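Local coordinates for tellurite resistance protein of COG3793 (Nostoc punctiforme, PDB 2OU3) that is of unknown molecular function but belongs to the TerB family linked to tellurite resistance, and binds zinc ions and 1H-indole-3-carbaldehyde, at residues I31-K34 against S35-C39; E81-I84 against A85-P88; Q94-I97 against L98-I102. All blocks are in the same frame, centred on the assembly; numbering follows the deposited sequence.

Contact 1 of 3, residues I31-K34 against S35-C39; sequences IYMK and SVLTC. With I3A (1H-indole-3-carbaldehyde), chain E.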
loop_
_atom_site.group_PDB
_atom_site.type_symbol
_atom_site.label_atom_id
_atom_site.label_comp_id
_atom_site.label_asym_id
_atom_site.label_seq_id
_atom_site.Cartn_x
_atom_site.Cartn_y
_atom_site.Cartn_z
ATOM N N ILE A 31 7.166 -10.348 15.362
ATOM C CA ILE A 31 6.845 -9.778 16.670
ATOM C C ILE A 31 5.822 -8.635 16.530
ATOM O O ILE A 31 4.820 -8.581 17.266
ATOM C CB ILE A 31 8.129 -9.321 17.416
ATOM C CG1 ILE A 31 9.015 -10.522 17.766
ATOM C CG2 ILE A 31 7.785 -8.597 18.711
ATOM C CD1 ILE A 31 10.456 -10.145 18.100
ATOM N N TYR A 32 6.036 -7.765 15.542
ATOM C CA TYR A 32 5.105 -6.676 15.269
ATOM C C TYR A 32 3.697 -7.205 14.992
ATOM O O TYR A 32 2.719 -6.741 15.604
ATOM C CB TYR A 32 5.586 -5.863 14.082
ATOM C CG TYR A 32 4.610 -4.803 13.583
ATOM C CD1 TYR A 32 4.549 -3.554 14.177
ATOM C CD2 TYR A 32 3.760 -5.058 12.509
ATOM C CE1 TYR A 32 3.663 -2.584 13.725
ATOM C CE2 TYR A 32 2.880 -4.105 12.054
ATOM C CZ TYR A 32 2.841 -2.866 12.637
ATOM O OH TYR A 32 1.965 -1.923 12.146
HETATM N N MSE A 33 3.585 -8.193 14.109
HETATM C CA MSE A 33 2.281 -8.764 13.749
HETATM C C MSE A 33 1.643 -9.501 14.901
HETATM O O MSE A 33 0.435 -9.445 15.071
HETATM C CB MSE A 33 2.368 -9.699 12.546
HETATM C CG MSE A 33 2.456 -8.985 11.242
HETATM SE SE MSE A 33 0.990 -7.735 10.951
HETATM C CE MSE A 33 -0.399 -8.765 11.582
ATOM N N LYS A 34 2.449 -10.207 15.706
ATOM C CA LYS A 34 1.927 -10.831 16.917
ATOM C C LYS A 34 1.340 -9.783 17.855
ATOM O O LYS A 34 0.317 -10.000 18.475
ATOM C CB LYS A 34 2.998 -11.677 17.642
ATOM C CG LYS A 34 3.283 -12.994 16.891
ATOM C CD LYS A 34 4.487 -13.772 17.382
ATOM C CE LYS A 34 4.586 -15.130 16.659
ATOM N NZ LYS A 34 5.714 -15.984 17.139
ATOM N N SER A 35 1.997 -8.631 17.949
ATOM C CA SER A 35 1.504 -7.544 18.784
ATOM C C SER A 35 0.155 -7.040 18.257
ATOM O O SER A 35 -0.791 -6.786 19.004
ATOM C CB SER A 35 2.513 -6.404 18.772
ATOM O OG SER A 35 3.727 -6.861 19.286
ATOM N N VAL A 36 0.094 -6.890 16.945
ATOM C CA VAL A 36 -1.089 -6.378 16.271
ATOM C C VAL A 36 -2.246 -7.326 16.510
ATOM O O VAL A 36 -3.347 -6.881 16.863
ATOM C CB VAL A 36 -0.839 -6.197 14.752
ATOM C CG1 VAL A 36 -2.185 -6.061 13.977
ATOM C CG2 VAL A 36 0.086 -4.988 14.488
ATOM N N LEU A 37 -2.006 -8.631 16.327
ATOM C CA LEU A 37 -3.046 -9.625 16.548
ATOM C C LEU A 37 -3.489 -9.663 18.000
ATOM O O LEU A 37 -4.697 -9.756 18.279
ATOM C CB LEU A 37 -2.582 -11.022 16.131
ATOM C CG LEU A 37 -2.317 -11.222 14.649
ATOM C CD1 LEU A 37 -1.677 -12.579 14.430
ATOM C CD2 LEU A 37 -3.639 -11.059 13.875
ATOM N N THR A 38 -2.533 -9.587 18.930
ATOM C CA THR A 38 -2.874 -9.509 20.343
ATOM C C THR A 38 -3.776 -8.299 20.617
ATOM O O THR A 38 -4.756 -8.399 21.345
ATOM C CB THR A 38 -1.629 -9.381 21.221
ATOM O OG1 THR A 38 -0.738 -10.432 20.891
ATOM C CG2 THR A 38 -1.980 -9.463 22.692
ATOM N N CYS A 39 -3.407 -7.170 20.037
ATOM C CA CYS A 39 -4.124 -5.920 20.198
ATOM C C CYS A 39 -5.552 -6.007 19.638
ATOM O O CYS A 39 -6.498 -5.634 20.309
ATOM C CB CYS A 39 -3.324 -4.798 19.512
ATOM S SG CYS A 39 -3.573 -3.113 20.083
HETATM O O I3A E . 7.678 -5.314 9.992
HETATM C "C3'" I3A E . 6.800 -4.473 9.817
HETATM C C3 I3A E . 6.729 -3.346 10.778
HETATM C C2 I3A E . 5.848 -2.304 10.672
HETATM N N I3A E . 6.093 -1.446 11.720
HETATM C C8 I3A E . 7.099 -1.894 12.500
HETATM C C9 I3A E . 7.595 -3.161 11.947
HETATM C C4 I3A E . 8.673 -3.838 12.538
HETATM C C5 I3A E . 9.231 -3.309 13.677
HETATM C C6 I3A E . 8.779 -2.096 14.222
HETATM C C7 I3A E . 7.732 -1.409 13.628
#

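Contact 2 of 3, residues E81-I84 against A85-P88; sequences EEVI and ARSP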
loop_
_atom_site.group_PDB
_atom_site.type_symbol
_atom_site.label_atom_id
_atom_site.label_comp_id
_atom_site.label_asym_id
_atom_site.label_seq_id
_atom_site.Cartn_x
_atom_site.Cartn_y
_atom_site.Cartn_z
ATOM N N GLU A 81 2.307 -6.431 26.465
ATOM C CA GLU A 81 3.565 -5.800 26.913
ATOM C C GLU A 81 4.762 -6.733 26.858
ATOM O O GLU A 81 5.897 -6.301 26.677
ATOM C CB GLU A 81 3.418 -5.246 28.336
ATOM C CG GLU A 81 3.187 -6.301 29.440
ATOM C CD GLU A 81 1.706 -6.648 29.680
ATOM O OE1 GLU A 81 0.841 -6.350 28.820
ATOM O OE2 GLU A 81 1.428 -7.244 30.746
ATOM N N GLU A 82 4.524 -8.022 27.074
ATOM C CA GLU A 82 5.600 -9.013 26.978
ATOM C C GLU A 82 5.999 -9.264 25.523
ATOM O O GLU A 82 7.175 -9.442 25.216
ATOM C CB GLU A 82 5.200 -10.325 27.631
ATOM C CG GLU A 82 4.889 -10.182 29.137
ATOM C CD GLU A 82 4.673 -11.531 29.834
ATOM O OE1 GLU A 82 4.840 -12.592 29.181
ATOM O OE2 GLU A 82 4.302 -11.524 31.029
ATOM N N VAL A 83 5.027 -9.273 24.635
ATOM C CA VAL A 83 5.318 -9.476 23.235
ATOM C C VAL A 83 6.220 -8.353 22.694
ATOM O O VAL A 83 7.257 -8.622 22.064
ATOM C CB VAL A 83 4.020 -9.649 22.429
ATOM C CG1 VAL A 83 4.343 -9.818 20.929
ATOM C CG2 VAL A 83 3.269 -10.873 22.931
ATOM N N ILE A 84 5.823 -7.104 22.936
ATOM C CA ILE A 84 6.540 -5.961 22.359
ATOM C C ILE A 84 7.961 -5.877 22.882
ATOM O O ILE A 84 8.873 -5.473 22.155
ATOM C CB ILE A 84 5.787 -4.585 22.494
ATOM C CG1 ILE A 84 5.762 -4.081 23.956
ATOM C CG2 ILE A 84 4.373 -4.678 21.873
ATOM C CD1 ILE A 84 5.420 -2.579 24.137
ATOM N N ALA A 85 8.156 -6.327 24.112
ATOM C CA ALA A 85 9.467 -6.290 24.775
ATOM C C ALA A 85 10.470 -7.306 24.185
ATOM O O ALA A 85 11.656 -7.277 24.483
ATOM C CB ALA A 85 9.304 -6.509 26.312
ATOM N N ARG A 86 9.993 -8.167 23.293
ATOM C CA ARG A 86 10.866 -9.077 22.586
ATOM C C ARG A 86 11.756 -8.360 21.580
ATOM O O ARG A 86 12.761 -8.921 21.154
ATOM C CB ARG A 86 10.071 -10.205 21.923
ATOM C CG ARG A 86 9.447 -11.142 22.925
ATOM C CD ARG A 86 8.525 -12.178 22.282
ATOM N NE ARG A 86 7.685 -12.750 23.319
ATOM C CZ ARG A 86 6.520 -13.363 23.134
ATOM N NH1 ARG A 86 6.001 -13.541 21.923
ATOM N NH2 ARG A 86 5.869 -13.779 24.212
ATOM N N SER A 87 11.418 -7.115 21.224
ATOM C CA SER A 87 12.201 -6.350 20.261
ATOM C C SER A 87 12.323 -4.873 20.601
ATOM O O SER A 87 11.303 -4.201 20.811
ATOM C CB SER A 87 11.506 -6.444 18.922
ATOM O OG SER A 87 12.016 -5.488 18.011
ATOM N N PRO A 88 13.549 -4.322 20.585
ATOM C CA PRO A 88 13.649 -2.866 20.797
ATOM C C PRO A 88 12.946 -2.025 19.745
ATOM O O PRO A 88 12.547 -0.897 20.054
ATOM C CB PRO A 88 15.149 -2.588 20.723
ATOM C CG PRO A 88 15.796 -3.933 21.041
ATOM C CD PRO A 88 14.871 -4.936 20.397
HETATM O O HOH W 1 6.532 -13.744 27.418
#

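Contact 3 of 3, residues Q94-I97 against L98-I102; sequences QRDI and LLSAI. With I3A (1H-indole-3-carbaldehyde), chain E.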
loop_
_atom_site.group_PDB
_atom_site.type_symbol
_atom_site.label_atom_id
_atom_site.label_comp_id
_atom_site.label_asym_id
_atom_site.label_seq_id
_atom_site.Cartn_x
_atom_site.Cartn_y
_atom_site.Cartn_z
ATOM N N GLN A 94 4.365 1.510 19.246
ATOM C CA GLN A 94 3.060 1.440 19.925
ATOM C C GLN A 94 1.912 2.015 19.098
ATOM O O GLN A 94 0.871 1.389 18.988
ATOM C CB GLN A 94 3.112 2.115 21.297
ATOM C CG GLN A 94 3.916 1.331 22.374
ATOM C CD GLN A 94 5.414 1.582 22.329
ATOM O OE1 GLN A 94 5.936 2.244 21.420
ATOM N NE2 GLN A 94 6.120 1.034 23.313
ATOM N N ARG A 95 2.093 3.207 18.525
ATOM C CA ARG A 95 1.008 3.842 17.765
ATOM C C ARG A 95 0.754 3.105 16.449
ATOM O O ARG A 95 -0.371 2.966 15.997
ATOM C CB ARG A 95 1.311 5.296 17.478
ATOM C CG ARG A 95 1.430 6.152 18.739
ATOM C CD ARG A 95 1.722 7.587 18.354
ATOM N NE ARG A 95 2.007 8.407 19.517
ATOM C CZ ARG A 95 2.072 9.733 19.490
ATOM N NH1 ARG A 95 1.886 10.416 18.369
ATOM N NH2 ARG A 95 2.312 10.374 20.594
ATOM N N ASP A 96 1.840 2.640 15.859
ATOM C CA ASP A 96 1.841 1.892 14.622
ATOM C C ASP A 96 1.057 0.578 14.835
ATOM O O ASP A 96 0.180 0.225 14.060
ATOM C CB ASP A 96 3.318 1.698 14.271
ATOM C CG ASP A 96 3.576 0.951 12.964
ATOM O OD1 ASP A 96 2.631 0.489 12.274
ATOM O OD2 ASP A 96 4.801 0.888 12.636
ATOM N N ILE A 97 1.365 -0.128 15.917
ATOM C CA ILE A 97 0.684 -1.355 16.239
ATOM C C ILE A 97 -0.838 -1.073 16.362
ATOM O O ILE A 97 -1.665 -1.825 15.845
ATOM C CB ILE A 97 1.208 -1.952 17.610
ATOM C CG1 ILE A 97 2.631 -2.550 17.473
ATOM C CG2 ILE A 97 0.215 -2.997 18.174
ATOM C CD1 ILE A 97 3.422 -2.651 18.822
ATOM N N LEU A 98 -1.180 -0.017 17.091
ATOM C CA LEU A 98 -2.607 0.310 17.370
ATOM C C LEU A 98 -3.370 0.567 16.096
ATOM O O LEU A 98 -4.474 0.066 15.912
ATOM C CB LEU A 98 -2.704 1.518 18.292
ATOM C CG LEU A 98 -4.065 1.602 18.997
ATOM C CD1 LEU A 98 -3.968 0.538 20.103
ATOM C CD2 LEU A 98 -4.392 2.948 19.605
ATOM N N LEU A 99 -2.772 1.359 15.196
ATOM C CA LEU A 99 -3.378 1.688 13.933
ATOM C C LEU A 99 -3.618 0.459 13.080
ATOM O O LEU A 99 -4.681 0.294 12.520
ATOM C CB LEU A 99 -2.551 2.747 13.172
ATOM C CG LEU A 99 -3.141 3.145 11.804
ATOM C CD1 LEU A 99 -4.541 3.752 11.926
ATOM C CD2 LEU A 99 -2.185 4.080 11.026
ATOM N N SER A 100 -2.640 -0.418 12.983
ATOM C CA SER A 100 -2.846 -1.687 12.269
ATOM C C SER A 100 -3.940 -2.522 12.934
ATOM O O SER A 100 -4.760 -3.116 12.257
ATOM C CB SER A 100 -1.536 -2.483 12.212
ATOM O OG SER A 100 -0.603 -1.837 11.346
ATOM N N ALA A 101 -3.963 -2.540 14.271
ATOM C CA ALA A 101 -4.999 -3.266 15.009
ATOM C C ALA A 101 -6.404 -2.734 14.711
ATOM O O ALA A 101 -7.362 -3.504 14.546
ATOM C CB ALA A 101 -4.736 -3.195 16.518
ATOM N N ILE A 102 -6.513 -1.414 14.607
ATOM C CA ILE A 102 -7.782 -0.771 14.209
ATOM C C ILE A 102 -8.204 -1.235 12.827
ATOM O O ILE A 102 -9.352 -1.622 12.632
ATOM C CB ILE A 102 -7.651 0.762 14.232
ATOM C CG1 ILE A 102 -7.501 1.234 15.678
ATOM C CG2 ILE A 102 -8.878 1.454 13.535
ATOM C CD1 ILE A 102 -6.920 2.672 15.843
HETATM O O I3A E . 7.678 -5.314 9.992
HETATM C "C3'" I3A E . 6.800 -4.473 9.817
HETATM C C3 I3A E . 6.729 -3.346 10.778
HETATM C C2 I3A E . 5.848 -2.304 10.672
HETATM N N I3A E . 6.093 -1.446 11.720
HETATM C C8 I3A E . 7.099 -1.894 12.500
HETATM C C9 I3A E . 7.595 -3.161 11.947
HETATM C C4 I3A E . 8.673 -3.838 12.538
HETATM C C5 I3A E . 9.231 -3.309 13.677
HETATM C C6 I3A E . 8.779 -2.096 14.222
HETATM C C7 I3A E . 7.732 -1.409 13.628
HETATM O O HOH W 2 0.244 1.163 11.176
#

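Contact 1 of 3, residues I31-K34 against S35-C39
Ser35 doubles its grip on Ile31, one helical turn back. Its backbone N and its hydroxyl both donate to Ile31 O, and OG reaches that oxygen over 2.9 Å. The two donors arrive from opposite faces of the carbonyl plane, so the hydroxyl adds a second bond without displacing the helical one. Thr38 repeats the scheme on Lys34 O, where OG1 closes to 2.7 Å. With OG1 beside its own backbone N (chi1 -53°), the threonine hydroxyl is brought back over the preceding turn. Between these two pairs, Tyr32 O and Met33 O take the ordinary helical bonds from Val36 N and Leu37 N.

The Tyr32 ring is sandwiched. Val36 CG2 lies over one face, 4.0 Å from the ring centroid, in a CH-pi contact offset toward the rim; the opposite face carries the bound indole carbaldehyde, whose C2 sits 3.5 Å above the ring plane. The phenol OH leaves this sandwich to bond Asp96 and Ser100 of helix 94-106, and Lys34 NZ pairs with Asp70. Buried hydroxyls are thus satisfied within helix 26-41 or by its neighbour, while the tyrosine ring remains a flat aromatic face for the ligand.

Contact 2 of 3, residues E81-I84 against A85-P88
Ile84 O is gripped by two groups as helix 80-84 gives way to the following loop. Ser87 N donates to it over 3.2 Å, closing a type I beta turn from Ile84 to Ser87, and the hydroxyl of Ser91 supplies a second bond. The amide of Ser87 stands well above the carbonyl plane, 45° out of it, although its N-H points almost straight at the oxygen.

One residue earlier the same three-residue spacing appears: Arg86 N donates to Val83 O at 3.0 Å, again from above the carbonyl plane. The four-residue link behind it, from Ala85 N to Glu81 O, is weak at 3.4 Å. Bonding therefore tightens from helical to turn spacing as the chain leaves the helix.

The Arg86 side chain runs back along this last turn. Its chain is extended from CG to NE, which lays one face of the guanidinium over Val83, with the CA of that valine 4.0 Å from the plane and its CG2 3.9 Å from NH1. At the guanidinium edge a water accepts from Arg86 NH2 over a long 3.3 Å and donates to Glu82 OE1 at 2.7 Å, bridging two opposite charges that do not touch. The direct salt bridge of Arg86 goes to Glu78. Ser87 turns its hydroxyl to Asp28, a residue of the ligand pocket, and to the amide of Val90. The helix end is thus closed by a type I turn and a second three-residue backbone bond, while the arginine keeps one guanidinium face over Val83 and its NH2 meets one carboxylate directly and another through water.

Contact 3 of 3, residues Q94-I97 against L98-I102
Asp96 and Ser100, one turn apart, face the same side of helix 94-106 without bonding directly: OD1 of Asp96 and OG of Ser100 stay 4.1 Å apart. A water joins them, donating to Asp96 OD1 at 2.7 Å and hydrogen-bonded to Ser100 OG at 3.1 Å; Tyr32 is the other partner of both atoms.

A chi1 of -179° sets CG of Asp96 beside its carbonyl carbon, and the end of the carboxylate approaches Ser100 and the ligand. OD1 is the oxygen turned to the water. OD2 receives the indole N-H of the bound carbaldehyde over 2.8 Å, nearly straight at 165°. Tyr155 of the second subunit also bonds OD2, bringing the dimer partner to the pocket.

The other side chains fan out around the same turns. Ile97 packs on Tyr32, whereas Leu98 projects toward helices 113-126 and 130-154, and Leu99 reaches Leu139 on the latter. Beneath them the backbone keeps regular helical bonds, from Leu98 N to Gln94 O through Ala101 N to Ile97 O. This is a central helix of an all-helical TerB-family fold, packing Ile97, Leu98 and Leu99 against neighbouring helices and carrying at Asp96 the acidic anchor of a ligand pocket.

Overall arrangement
Contacts 1 and 3 are buried one-turn contacts in helices 26-41 and 94-106, whereas contact 2 sits at the partly exposed end of helix 80-84. The two core sites meet directly through the Tyr32 hydroxyl and both touch the ligand, contact 1 offering an aromatic face and contact 3 an acid. Contact 2 packs on both: Val83 and Ile84 methyls lie against the Ser35 hydroxyl, and Ile84 against Ile97. Their chemistry follows this placement. Hydroxyls return to helical carbonyls in contact 1, the second subunit enters at contact 3, and contact 2 combines turn bonds with charged side chains; waters bridge side chains in contacts 2 and 3.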